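Long-range contact in pleckstrin homology domain-containing family M member 2 (Homo sapiens, PDB 3CXB), which binds the Salmonella effector SifA through its PH domain and, as its name implies, interacts with kinesin, probably linking the two during endosomal tubulation: residues C57-F69 and E80-M93. Sequence-based numbering, arbitrary orientation.
Sequences CRRANTTDRPHAF and ELSAESEAEMAEWM
Phe69 pairs with Leu81 and Ala68 with Ser82 where strands 68-73 and 79-82 run antiparallel, while helix 86-93 runs nearly antiparallel to strand 57-59 (159° between their directions), their axes 9.7 Å apart at closest approach. This is the C-terminal end of the pleckstrin homology fold, where the closing helix, reached from the last strand through the short loop 83-85, packs against the sheet. Phe69 N and O bond to Leu81 O and N, and Ala83 N reaches His67 O in a nearly straight bond of 3.0 Å. Phe69 is the apolar centre. With chi1 at 58°, its CG stands between the backbone N and carbonyl carbon, presenting one ring face to Leu81, whose CB lies 3.8 Å from the ring centroid in a CH-pi contact. Two Met-aromatic contacts come obliquely from the helix: Met89 SD lies 3.9 Å from Phe69 CD2, and Met93 SD is 5.3 Å from the ring centroid. Leu6 of strand 2-8 also touches Phe69. Pro66 CB and Ser85 C lie over opposite faces of the His67 ring, both toward its rim, while Ser85, at the N-cap, accepts from Glu88 N through OG. At the exposed surface, Glu86 OE2 sits at the guanidinium edge, near its plane, 2.5 Å from Arg59 NH1 in a salt bridge.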
loop_
_atom_site.group_PDB
_atom_site.type_symbol
_atom_site.label_atom_id
_atom_site.label_comp_id
_atom_site.label_asym_id
_atom_site.label_seq_id
_atom_site.Cartn_x
_atom_site.Cartn_y
_atom_site.Cartn_z
ATOM N N CYS B 57 1.280 -5.811 8.062
ATOM C CA CYS B 57 2.118 -5.277 6.983
ATOM C C CYS B 57 3.472 -5.967 7.040
ATOM O O CYS B 57 3.978 -6.245 8.123
ATOM C CB CYS B 57 2.394 -3.774 7.163
ATOM S SG CYS B 57 1.004 -2.636 7.131
ATOM N N ARG B 58 4.082 -6.208 5.892
ATOM C CA ARG B 58 5.396 -6.818 5.892
ATOM C C ARG B 58 6.176 -6.417 4.642
ATOM O O ARG B 58 5.604 -5.971 3.659
ATOM C CB ARG B 58 5.266 -8.343 5.967
ATOM C CG ARG B 58 4.583 -8.974 4.771
ATOM C CD ARG B 58 4.330 -10.457 4.999
ATOM N NE ARG B 58 4.757 -11.268 3.861
ATOM C CZ ARG B 58 5.996 -11.716 3.676
ATOM N NH1 ARG B 58 6.959 -11.442 4.555
ATOM N NH2 ARG B 58 6.270 -12.454 2.610
ATOM N N ARG B 59 7.490 -6.548 4.693
ATOM C CA ARG B 59 8.301 -6.255 3.532
ATOM C C ARG B 59 8.075 -7.474 2.643
ATOM O O ARG B 59 7.950 -8.592 3.146
ATOM C CB ARG B 59 9.775 -6.138 3.929
ATOM C CG ARG B 59 10.203 -4.762 4.438
ATOM C CD ARG B 59 11.417 -4.919 5.323
ATOM N NE ARG B 59 12.515 -4.015 4.996
ATOM C CZ ARG B 59 12.833 -2.945 5.708
ATOM N NH1 ARG B 59 13.852 -2.177 5.342
ATOM N NH2 ARG B 59 12.126 -2.640 6.789
ATOM N N ALA B 60 8.012 -7.272 1.333
ATOM C CA ALA B 60 7.772 -8.380 0.421
ATOM C C ALA B 60 9.037 -8.959 -0.188
ATOM O O ALA B 60 10.136 -8.447 0.013
ATOM C CB ALA B 60 6.830 -7.942 -0.682
ATOM N N ASN B 61 8.856 -10.042 -0.934
ATOM C CA ASN B 61 9.942 -10.734 -1.613
ATOM C C ASN B 61 10.456 -9.902 -2.788
ATOM O O ASN B 61 9.919 -8.835 -3.072
ATOM C CB ASN B 61 9.433 -12.094 -2.086
ATOM C CG ASN B 61 7.954 -12.066 -2.444
ATOM O OD1 ASN B 61 7.586 -11.909 -3.610
ATOM N ND2 ASN B 61 7.097 -12.201 -1.433
ATOM N N THR B 62 11.490 -10.384 -3.472
ATOM C CA THR B 62 12.059 -9.647 -4.601
ATOM C C THR B 62 11.205 -9.707 -5.863
ATOM O O THR B 62 10.278 -8.920 -6.024
ATOM C CB THR B 62 13.478 -10.150 -4.954
ATOM O OG1 THR B 62 14.345 -9.967 -3.828
ATOM C CG2 THR B 62 14.044 -9.371 -6.140
ATOM N N THR B 63 11.525 -10.640 -6.753
ATOM C CA THR B 63 10.805 -10.799 -8.014
ATOM C C THR B 63 10.851 -9.508 -8.822
ATOM O O THR B 63 9.835 -9.047 -9.344
ATOM C CB THR B 63 9.328 -11.198 -7.786
ATOM O OG1 THR B 63 8.608 -10.095 -7.224
ATOM C CG2 THR B 63 9.239 -12.389 -6.844
ATOM N N ASP B 64 12.043 -8.928 -8.909
ATOM C CA ASP B 64 12.269 -7.699 -9.659
ATOM C C ASP B 64 11.208 -6.637 -9.402
ATOM O O ASP B 64 10.281 -6.448 -10.189
ATOM C CB ASP B 64 12.351 -8.019 -11.153
ATOM C CG ASP B 64 13.388 -9.092 -11.461
ATOM O OD1 ASP B 64 13.525 -9.475 -12.643
ATOM O OD2 ASP B 64 14.068 -9.553 -10.518
ATOM N N ARG B 65 11.373 -5.945 -8.283
ATOM C CA ARG B 65 10.474 -4.885 -7.854
ATOM C C ARG B 65 11.025 -4.382 -6.522
ATOM O O ARG B 65 10.464 -4.645 -5.462
ATOM C CB ARG B 65 9.057 -5.436 -7.671
ATOM C CG ARG B 65 8.970 -6.577 -6.674
ATOM C CD ARG B 65 7.558 -7.100 -6.527
ATOM N NE ARG B 65 7.463 -8.113 -5.480
ATOM C CZ ARG B 65 6.351 -8.776 -5.180
ATOM N NH1 ARG B 65 5.233 -8.536 -5.852
ATOM N NH2 ARG B 65 6.352 -9.679 -4.209
ATOM N N PRO B 66 12.145 -3.646 -6.569
ATOM C CA PRO B 66 12.807 -3.091 -5.384
ATOM C C PRO B 66 11.917 -2.249 -4.478
ATOM O O PRO B 66 11.043 -1.522 -4.955
ATOM C CB PRO B 66 13.948 -2.274 -5.983
ATOM C CG PRO B 66 13.380 -1.825 -7.281
ATOM C CD PRO B 66 12.730 -3.083 -7.796
ATOM N N HIS B 67 12.149 -2.359 -3.169
ATOM C CA HIS B 67 11.401 -1.605 -2.164
ATOM C C HIS B 67 9.914 -1.969 -2.099
ATOM O O HIS B 67 9.068 -1.092 -1.914
ATOM C CB HIS B 67 11.539 -0.106 -2.443
ATOM C CG HIS B 67 12.897 0.298 -2.923
ATOM N ND1 HIS B 67 14.025 0.207 -2.135
ATOM C CD2 HIS B 67 13.310 0.780 -4.118
ATOM C CE1 HIS B 67 15.075 0.616 -2.826
ATOM N NE2 HIS B 67 14.669 0.968 -4.033
ATOM N N ALA B 68 9.592 -3.252 -2.237
ATOM C CA ALA B 68 8.199 -3.685 -2.200
ATOM C C ALA B 68 7.707 -4.178 -0.841
ATOM O O ALA B 68 8.422 -4.862 -0.120
ATOM C CB ALA B 68 7.977 -4.760 -3.231
ATOM N N PHE B 69 6.468 -3.829 -0.512
ATOM C CA PHE B 69 5.846 -4.237 0.744
ATOM C C PHE B 69 4.343 -4.427 0.554
ATOM O O PHE B 69 3.766 -3.959 -0.426
ATOM C CB PHE B 69 6.107 -3.193 1.824
ATOM C CG PHE B 69 5.600 -1.813 1.474
ATOM C CD1 PHE B 69 4.364 -1.367 1.945
ATOM C CD2 PHE B 69 6.380 -0.951 0.706
ATOM C CE1 PHE B 69 3.916 -0.084 1.662
ATOM C CE2 PHE B 69 5.942 0.342 0.412
ATOM C CZ PHE B 69 4.711 0.782 0.889
ATOM N N GLU B 80 -0.338 -4.758 -2.872
ATOM C CA GLU B 80 1.096 -4.817 -3.155
ATOM C C GLU B 80 1.590 -3.428 -3.533
ATOM O O GLU B 80 1.239 -2.898 -4.586
ATOM C CB GLU B 80 1.392 -5.790 -4.296
ATOM C CG GLU B 80 1.527 -7.249 -3.879
ATOM C CD GLU B 80 2.910 -7.620 -3.361
ATOM O OE1 GLU B 80 3.153 -8.834 -3.161
ATOM O OE2 GLU B 80 3.749 -6.709 -3.149
ATOM N N LEU B 81 2.402 -2.840 -2.664
ATOM C CA LEU B 81 2.929 -1.509 -2.913
ATOM C C LEU B 81 4.424 -1.547 -3.197
ATOM O O LEU B 81 5.094 -2.539 -2.939
ATOM C CB LEU B 81 2.656 -0.603 -1.708
ATOM C CG LEU B 81 1.201 -0.324 -1.325
ATOM C CD1 LEU B 81 1.149 0.477 -0.029
ATOM C CD2 LEU B 81 0.514 0.447 -2.440
ATOM N N SER B 82 4.942 -0.453 -3.738
ATOM C CA SER B 82 6.363 -0.354 -4.049
ATOM C C SER B 82 6.798 1.097 -3.973
ATOM O O SER B 82 6.154 1.965 -4.551
ATOM C CB SER B 82 6.647 -0.892 -5.449
ATOM O OG SER B 82 8.044 -0.986 -5.668
ATOM N N ALA B 83 7.878 1.362 -3.248
ATOM C CA ALA B 83 8.383 2.720 -3.109
ATOM C C ALA B 83 9.525 2.930 -4.093
ATOM O O ALA B 83 9.807 2.058 -4.916
ATOM C CB ALA B 83 8.853 2.968 -1.688
ATOM N N GLU B 84 10.179 4.085 -4.015
ATOM C CA GLU B 84 11.273 4.382 -4.926
ATOM C C GLU B 84 12.625 4.151 -4.260
ATOM O O GLU B 84 13.634 3.970 -4.937
ATOM C CB GLU B 84 11.165 5.834 -5.426
ATOM C CG GLU B 84 11.244 6.898 -4.323
ATOM C CD GLU B 84 11.142 8.337 -4.848
ATOM O OE1 GLU B 84 11.962 8.729 -5.709
ATOM O OE2 GLU B 84 10.248 9.083 -4.391
ATOM N N SER B 85 12.636 4.146 -2.928
ATOM C CA SER B 85 13.866 3.951 -2.168
ATOM C C SER B 85 13.682 3.058 -0.933
ATOM O O SER B 85 12.572 2.811 -0.482
ATOM C CB SER B 85 14.413 5.311 -1.734
ATOM O OG SER B 85 13.453 6.006 -0.954
ATOM N N GLU B 86 14.792 2.576 -0.394
ATOM C CA GLU B 86 14.754 1.726 0.778
ATOM C C GLU B 86 14.279 2.533 1.988
ATOM O O GLU B 86 13.667 1.992 2.913
ATOM C CB GLU B 86 16.153 1.149 1.023
ATOM C CG GLU B 86 16.455 0.640 2.445
ATOM C CD GLU B 86 15.792 -0.684 2.766
ATOM O OE1 GLU B 86 15.571 -1.479 1.828
ATOM O OE2 GLU B 86 15.510 -0.936 3.958
ATOM N N ALA B 87 14.540 3.834 1.973
ATOM C CA ALA B 87 14.160 4.684 3.099
ATOM C C ALA B 87 12.675 5.017 3.132
ATOM O O ALA B 87 12.015 4.849 4.161
ATOM C CB ALA B 87 14.984 5.966 3.082
ATOM N N GLU B 88 12.152 5.502 2.011
ATOM C CA GLU B 88 10.740 5.840 1.941
ATOM C C GLU B 88 9.908 4.626 2.351
ATOM O O GLU B 88 8.981 4.735 3.161
ATOM C CB GLU B 88 10.353 6.278 0.524
ATOM C CG GLU B 88 8.873 6.647 0.397
ATOM C CD GLU B 88 8.467 7.106 -0.998
ATOM O OE1 GLU B 88 7.274 7.447 -1.183
ATOM O OE2 GLU B 88 9.329 7.123 -1.903
ATOM N N MET B 89 10.246 3.468 1.798
ATOM C CA MET B 89 9.517 2.258 2.113
ATOM C C MET B 89 9.615 1.955 3.607
ATOM O O MET B 89 8.622 1.620 4.234
ATOM C CB MET B 89 10.039 1.103 1.270
ATOM C CG MET B 89 10.882 0.127 2.016
ATOM S SD MET B 89 9.899 -1.279 2.440
ATOM C CE MET B 89 10.505 -2.503 1.182
ATOM N N ALA B 90 10.791 2.101 4.192
ATOM C CA ALA B 90 10.934 1.859 5.619
ATOM C C ALA B 90 10.102 2.874 6.404
ATOM O O ALA B 90 9.618 2.600 7.522
ATOM C CB ALA B 90 12.374 1.973 6.011
ATOM N N GLU B 91 9.944 4.056 5.815
ATOM C CA GLU B 91 9.169 5.102 6.466
ATOM C C GLU B 91 7.697 4.726 6.443
ATOM O O GLU B 91 6.979 4.887 7.430
ATOM C CB GLU B 91 9.376 6.434 5.767
ATOM C CG GLU B 91 9.016 7.598 6.657
ATOM C CD GLU B 91 9.316 8.928 6.024
ATOM O OE1 GLU B 91 9.125 9.954 6.714
ATOM O OE2 GLU B 91 9.737 8.944 4.844
ATOM N N TRP B 92 7.258 4.207 5.305
ATOM C CA TRP B 92 5.879 3.796 5.173
ATOM C C TRP B 92 5.626 2.637 6.107
ATOM O O TRP B 92 4.646 2.626 6.863
ATOM C CB TRP B 92 5.579 3.363 3.739
ATOM C CG TRP B 92 5.111 4.489 2.863
ATOM C CD1 TRP B 92 5.745 5.005 1.760
ATOM C CD2 TRP B 92 3.887 5.206 2.993
ATOM N NE1 TRP B 92 4.982 5.994 1.194
ATOM C CE2 TRP B 92 3.835 6.139 1.933
ATOM C CE3 TRP B 92 2.826 5.151 3.902
ATOM C CZ2 TRP B 92 2.759 7.008 1.757
ATOM C CZ3 TRP B 92 1.761 6.013 3.729
ATOM C CH2 TRP B 92 1.733 6.932 2.662
ATOM N N MET B 93 6.528 1.663 6.050
ATOM C CA MET B 93 6.410 0.467 6.860
ATOM C C MET B 93 6.203 0.814 8.320
ATOM O O MET B 93 5.287 0.309 8.965
ATOM C CB MET B 93 7.658 -0.398 6.705
ATOM C CG MET B 93 7.449 -1.859 7.055
ATOM S SD MET B 93 6.626 -2.795 5.756
ATOM C CE MET B 93 4.942 -2.451 6.013
HETATM O O HOH W 1 11.155 -0.419 7.882
#